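Local structure of JamJ (Lyngbya majuscula, 5DOZ) at the NADPH dihydro-nicotinamide-adenine-dinucleotide phosphate site. The protein catalyses NADPH-dependent reduction of enoyl groups as the enoyl reductase of a polyketide synthase. Coordinates in Å, arbitrary orientation; residue numbers count along the deposited sequence, not the author numbering.

The NADPH dihydro-nicotinamide-adenine-dinucleotide phosphate site. Residues 48, 137, 141, 162, 164-167, 186-187, 190, 205-206, 229-230, 232, 252, 254-255, 275-277, 327, 329. With NDP (NADPH dihydro-nicotinamide-adenine-dinucleotide phosphate), chain B.
One face of the adenine carries Arg206: its CZ lies 3.6 Å from the centroid of ring N9A-C8A-N7A-C5A-C4A in a cation-pi contact, while CD covers the six-membered ring. From the opposite side come the Leu230 methyls and the His232 ring, edge-to-face with the NDP adenine at 88°. The Phe48 ring, with CG anti to the backbone N (chi1 -167°), packs against the nicotinamide ribose and turns an edge towards O1A of the adenosine-side phosphate. Thr167 CG2 and the Lys254 chain approach the nicotinamide from opposite sides, and its carboxamide O7N sits 2.8 Å from Leu277 N.

The 2'-phosphate, which distinguishes NADPH from NADH, is held by a dense set of donors. Arg206, bent at chi2 (-48°), grips it side-on: NE reaches O3X at 3.0 Å, and NH2 bonds almost straight to O1X. Thr186 OG1 and Ser164 OG share O2X, whereas O1X also accepts from Ser187 OG. The extended Lys190 chain brings NZ to O1X at 3.0 Å, and the backbone carbonyls of Ser327 and His329 and Ser164 OG steady the ammonium. An alanine at Lys190 would probably weaken phosphate binding and loosen the Ser327–His329 loop by removing this shared donor.

At the pyrophosphate, the start of helix 166-177 in the Rossmann-type glycine loop presents Gly166 N to O2A. Thr167 bonds O1N twice, through its backbone N at 3.0 Å and its hydroxyl OG1 at 2.7 Å.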
loop_
_atom_site.group_PDB
_atom_site.type_symbol
_atom_site.label_atom_id
_atom_site.label_comp_id
_atom_site.label_asym_id
_atom_site.label_seq_id
_atom_site.Cartn_x
_atom_site.Cartn_y
_atom_site.Cartn_z
ATOM N N PHE A 48 -2.970 6.046 2.696
ATOM C CA PHE A 48 -2.609 7.400 2.296
ATOM C C PHE A 48 -3.674 8.016 1.396
ATOM O O PHE A 48 -4.017 9.189 1.544
ATOM C CB PHE A 48 -1.263 7.366 1.579
ATOM C CG PHE A 48 -0.636 8.708 1.392
ATOM C CD1 PHE A 48 0.245 9.210 2.340
ATOM C CD2 PHE A 48 -0.894 9.460 0.253
ATOM C CE1 PHE A 48 0.840 10.445 2.165
ATOM C CE2 PHE A 48 -0.297 10.700 0.071
ATOM C CZ PHE A 48 0.569 11.193 1.029
ATOM N N ILE A 137 -2.081 -4.305 0.909
ATOM C CA ILE A 137 -1.542 -3.226 0.077
ATOM C C ILE A 137 -0.012 -3.073 0.165
ATOM O O ILE A 137 0.644 -3.011 -0.870
ATOM C CB ILE A 137 -2.254 -1.870 0.309
ATOM C CG1 ILE A 137 -3.738 -1.947 -0.079
ATOM C CG2 ILE A 137 -1.554 -0.749 -0.451
ATOM C CD1 ILE A 137 -4.036 -2.621 -1.403
ATOM N N THR A 141 1.924 -4.395 -3.150
ATOM C CA THR A 141 2.538 -3.291 -3.899
ATOM C C THR A 141 4.055 -3.475 -3.973
ATOM O O THR A 141 4.649 -3.350 -5.045
ATOM C CB THR A 141 2.212 -1.911 -3.284
ATOM O OG1 THR A 141 0.791 -1.761 -3.167
ATOM C CG2 THR A 141 2.773 -0.768 -4.144
ATOM N N ALA A 162 11.150 7.058 1.977
ATOM C CA ALA A 162 10.084 7.176 2.985
ATOM C C ALA A 162 9.734 5.794 3.558
ATOM O O ALA A 162 8.564 5.391 3.622
ATOM C CB ALA A 162 8.862 7.846 2.370
ATOM N N SER A 164 9.640 4.274 6.333
ATOM C CA SER A 164 8.978 4.035 7.614
ATOM C C SER A 164 7.476 3.811 7.453
ATOM O O SER A 164 6.812 3.350 8.382
ATOM C CB SER A 164 9.226 5.200 8.569
ATOM O OG SER A 164 8.489 6.346 8.167
ATOM N N GLY A 165 6.940 4.152 6.284
ATOM C CA GLY A 165 5.512 3.960 6.006
ATOM C C GLY A 165 5.175 2.511 5.715
ATOM O O GLY A 165 6.038 1.649 5.787
ATOM N N GLY A 166 3.917 2.241 5.377
ATOM C CA GLY A 166 3.455 0.877 5.118
ATOM C C GLY A 166 4.153 0.192 3.960
ATOM O O GLY A 166 4.768 -0.874 4.128
ATOM N N THR A 167 4.058 0.804 2.780
ATOM C CA THR A 167 4.666 0.254 1.565
ATOM C C THR A 167 6.189 0.131 1.652
ATOM O O THR A 167 6.765 -0.851 1.186
ATOM C CB THR A 167 4.286 1.070 0.314
ATOM O OG1 THR A 167 4.545 2.463 0.550
ATOM C CG2 THR A 167 2.811 0.874 -0.016
ATOM N N THR A 186 14.500 8.191 5.589
ATOM C CA THR A 186 13.397 8.419 6.519
ATOM C C THR A 186 13.581 9.774 7.220
ATOM O O THR A 186 14.608 10.432 7.049
ATOM C CB THR A 186 13.263 7.263 7.546
ATOM O OG1 THR A 186 12.047 7.407 8.286
ATOM C CG2 THR A 186 14.437 7.236 8.516
ATOM N N SER A 187 12.584 10.196 7.991
ATOM C CA SER A 187 12.700 11.429 8.780
ATOM C C SER A 187 13.675 11.227 9.952
ATOM O O SER A 187 13.855 10.092 10.413
ATOM C CB SER A 187 11.323 11.891 9.268
ATOM O OG SER A 187 10.594 10.829 9.850
ATOM N N LYS A 190 12.894 9.071 13.012
ATOM C CA LYS A 190 12.615 7.660 12.726
ATOM C C LYS A 190 13.875 6.873 12.353
ATOM O O LYS A 190 13.815 5.657 12.141
ATOM C CB LYS A 190 11.580 7.529 11.606
ATOM C CG LYS A 190 10.228 8.154 11.918
ATOM C CD LYS A 190 9.292 7.966 10.743
ATOM C CE LYS A 190 8.009 8.756 10.891
ATOM N NZ LYS A 190 7.090 8.466 9.753
ATOM N N SER A 205 14.788 11.306 4.151
ATOM C CA SER A 205 13.758 11.374 3.108
ATOM C C SER A 205 13.278 12.806 2.854
ATOM O O SER A 205 12.627 13.080 1.845
ATOM C CB SER A 205 12.570 10.475 3.463
ATOM O OG SER A 205 11.968 10.877 4.681
ATOM N N ARG A 206 13.617 13.712 3.767
ATOM C CA ARG A 206 13.096 15.080 3.731
ATOM C C ARG A 206 14.022 16.072 3.040
ATOM O O ARG A 206 13.704 17.257 2.940
ATOM C CB ARG A 206 12.733 15.566 5.145
ATOM C CG ARG A 206 11.886 14.588 5.959
ATOM C CD ARG A 206 10.698 14.042 5.177
ATOM N NE ARG A 206 9.759 13.328 6.043
ATOM C CZ ARG A 206 8.725 13.899 6.655
ATOM N NH1 ARG A 206 8.482 15.193 6.487
ATOM N NH2 ARG A 206 7.930 13.178 7.433
ATOM N N SER A 229 8.066 6.875 -4.003
ATOM C CA SER A 229 6.744 7.494 -3.907
ATOM C C SER A 229 6.804 9.016 -3.692
ATOM O O SER A 229 5.784 9.645 -3.406
ATOM C CB SER A 229 5.906 6.820 -2.810
ATOM O OG SER A 229 6.239 7.309 -1.519
ATOM N N LEU A 230 7.990 9.603 -3.850
ATOM C CA LEU A 230 8.185 11.048 -3.654
ATOM C C LEU A 230 8.454 11.764 -4.975
ATOM O O LEU A 230 9.450 11.478 -5.648
ATOM C CB LEU A 230 9.337 11.314 -2.674
ATOM C CG LEU A 230 9.372 10.575 -1.331
ATOM C CD1 LEU A 230 10.636 10.937 -0.560
ATOM C CD2 LEU A 230 8.128 10.854 -0.501
ATOM N N HIS A 232 7.621 15.468 -5.477
ATOM C CA HIS A 232 7.646 16.929 -5.367
ATOM C C HIS A 232 9.057 17.495 -5.586
ATOM O O HIS A 232 10.034 16.744 -5.643
ATOM C CB HIS A 232 7.056 17.376 -4.025
ATOM C CG HIS A 232 7.757 16.806 -2.832
ATOM N ND1 HIS A 232 7.757 15.459 -2.540
ATOM C CD2 HIS A 232 8.470 17.405 -1.847
ATOM C CE1 HIS A 232 8.450 15.251 -1.434
ATOM N NE2 HIS A 232 8.887 16.415 -0.990
ATOM N N ILE A 252 5.317 4.602 -7.519
ATOM C CA ILE A 252 3.982 4.210 -7.027
ATOM C C ILE A 252 3.121 5.415 -6.642
ATOM O O ILE A 252 1.995 5.262 -6.158
ATOM C CB ILE A 252 4.051 3.195 -5.850
ATOM C CG1 ILE A 252 4.530 3.868 -4.557
ATOM C CG2 ILE A 252 4.931 2.006 -6.219
ATOM C CD1 ILE A 252 4.464 2.983 -3.331
ATOM N N LYS A 254 1.432 7.942 -8.276
ATOM C CA LYS A 254 0.119 8.181 -8.909
ATOM C C LYS A 254 -0.320 9.653 -8.862
ATOM O O LYS A 254 -1.494 9.964 -9.077
ATOM C CB LYS A 254 -0.972 7.295 -8.289
ATOM C CG LYS A 254 -0.669 5.804 -8.294
ATOM C CD LYS A 254 -1.830 5.003 -7.726
ATOM C CE LYS A 254 -2.017 5.229 -6.232
ATOM N NZ LYS A 254 -2.747 4.090 -5.617
ATOM N N ARG A 255 0.620 10.549 -8.568
ATOM C CA ARG A 255 0.336 11.983 -8.509
ATOM C C ARG A 255 1.505 12.728 -9.120
ATOM O O ARG A 255 2.646 12.577 -8.663
ATOM C CB ARG A 255 0.141 12.474 -7.065
ATOM C CG ARG A 255 -0.915 11.750 -6.242
ATOM C CD ARG A 255 -0.986 12.286 -4.811
ATOM N NE ARG A 255 0.326 12.433 -4.162
ATOM C CZ ARG A 255 0.978 11.466 -3.514
ATOM N NH1 ARG A 255 0.465 10.243 -3.418
ATOM N NH2 ARG A 255 2.158 11.722 -2.960
ATOM N N PHE A 275 3.217 2.218 -11.822
ATOM C CA PHE A 275 2.072 1.315 -11.753
ATOM C C PHE A 275 1.113 1.681 -10.633
ATOM O O PHE A 275 1.523 2.172 -9.583
ATOM C CB PHE A 275 2.521 -0.150 -11.632
ATOM C CG PHE A 275 2.903 -0.555 -10.238
ATOM C CD1 PHE A 275 4.183 -0.320 -9.758
ATOM C CD2 PHE A 275 1.971 -1.163 -9.398
ATOM C CE1 PHE A 275 4.529 -0.691 -8.470
ATOM C CE2 PHE A 275 2.312 -1.527 -8.105
ATOM C CZ PHE A 275 3.596 -1.295 -7.644
ATOM N N ASP A 276 -0.168 1.426 -10.886
ATOM C CA ASP A 276 -1.229 1.547 -9.898
ATOM C C ASP A 276 -1.750 0.128 -9.673
ATOM O O ASP A 276 -2.319 -0.469 -10.585
ATOM C CB ASP A 276 -2.323 2.479 -10.440
ATOM C CG ASP A 276 -3.581 2.513 -9.569
ATOM O OD1 ASP A 276 -3.945 1.490 -8.948
ATOM O OD2 ASP A 276 -4.237 3.577 -9.542
ATOM N N LEU A 277 -1.539 -0.408 -8.467
ATOM C CA LEU A 277 -1.860 -1.809 -8.157
ATOM C C LEU A 277 -3.284 -2.212 -8.548
ATOM O O LEU A 277 -3.477 -3.236 -9.199
ATOM C CB LEU A 277 -1.609 -2.121 -6.667
ATOM C CG LEU A 277 -1.758 -3.567 -6.177
ATOM C CD1 LEU A 277 -0.654 -4.464 -6.726
ATOM C CD2 LEU A 277 -1.774 -3.617 -4.654
ATOM N N SER A 327 1.890 11.701 10.010
ATOM C CA SER A 327 2.912 10.887 9.360
ATOM C C SER A 327 4.101 10.542 10.260
ATOM O O SER A 327 5.192 10.268 9.758
ATOM C CB SER A 327 3.396 11.601 8.092
ATOM O OG SER A 327 3.833 10.686 7.119
ATOM N N HIS A 329 4.249 7.972 12.233
ATOM C CA HIS A 329 4.151 6.529 12.441
ATOM C C HIS A 329 5.256 5.743 11.741
ATOM O O HIS A 329 5.826 6.193 10.742
ATOM C CB HIS A 329 2.812 6.039 11.882
ATOM C CG HIS A 329 2.730 6.102 10.388
ATOM N ND1 HIS A 329 2.590 7.288 9.700
ATOM C CD2 HIS A 329 2.800 5.129 9.448
ATOM C CE1 HIS A 329 2.570 7.043 8.402
ATOM N NE2 HIS A 329 2.695 5.740 8.221
HETATM P PA NDP B . 2.269 6.155 4.378
HETATM O O1A NDP B . 1.426 7.344 4.794
HETATM O O2A NDP B . 2.428 4.978 5.303
HETATM O O5B NDP B . 3.756 6.676 4.052
HETATM C C5B NDP B . 4.047 8.050 3.827
HETATM C C4B NDP B . 5.489 8.268 4.254
HETATM O O4B NDP B . 6.040 9.353 3.501
HETATM C C3B NDP B . 5.627 8.651 5.724
HETATM O O3B NDP B . 5.902 7.520 6.557
HETATM C C2B NDP B . 6.826 9.563 5.731
HETATM O O2B NDP B . 7.967 8.789 6.066
HETATM C C1B NDP B . 7.003 10.035 4.299
HETATM N N9A NDP B . 6.787 11.488 4.178
HETATM C C8A NDP B . 5.801 12.201 4.748
HETATM N N7A NDP B . 5.911 13.507 4.418
HETATM C C5A NDP B . 6.987 13.635 3.617
HETATM C C6A NDP B . 7.673 14.736 2.905
HETATM N N6A NDP B . 7.213 16.004 2.983
HETATM N N1A NDP B . 8.775 14.433 2.172
HETATM C C2A NDP B . 9.251 13.177 2.078
HETATM N N3A NDP B . 8.671 12.135 2.700
HETATM C C4A NDP B . 7.560 12.299 3.464
HETATM O O3 NDP B . 1.783 5.667 2.922
HETATM P PN NDP B . 2.088 4.246 2.228
HETATM O O1N NDP B . 3.429 3.733 2.659
HETATM O O2N NDP B . 0.876 3.370 2.383
HETATM O O5D NDP B . 2.199 4.638 0.669
HETATM C C5D NDP B . 3.155 5.598 0.197
HETATM C C4D NDP B . 2.693 6.204 -1.128
HETATM O O4D NDP B . 2.414 5.184 -2.091
HETATM C C3D NDP B . 1.409 6.997 -0.991
HETATM O O3D NDP B . 1.527 8.142 -1.833
HETATM C C2D NDP B . 0.329 6.065 -1.507
HETATM O O2D NDP B . -0.837 6.739 -2.004
HETATM C C1D NDP B . 1.073 5.287 -2.577
HETATM N N1N NDP B . 0.516 3.951 -2.794
HETATM C C2N NDP B . 0.322 3.551 -4.058
HETATM C C3N NDP B . 0.066 2.221 -4.372
HETATM C C7N NDP B . 0.102 1.777 -5.807
HETATM O O7N NDP B . -0.554 0.817 -6.177
HETATM N N7N NDP B . 0.868 2.448 -6.662
HETATM C C4N NDP B . -0.388 1.270 -3.284
HETATM C C5N NDP B . -0.022 1.779 -1.964
HETATM C C6N NDP B . 0.328 3.112 -1.758
HETATM P P2B NDP B . 9.280 9.472 6.668
HETATM O O1X NDP B . 8.811 10.175 7.922
HETATM O O2X NDP B . 10.161 8.285 6.904
HETATM O O3X NDP B . 9.769 10.395 5.579
HETATM O O HOH W 1 6.023 3.891 2.803
HETATM O O HOH W 2 -3.351 1.093 -5.945
HETATM O O HOH W 3 -1.573 3.742 1.831
#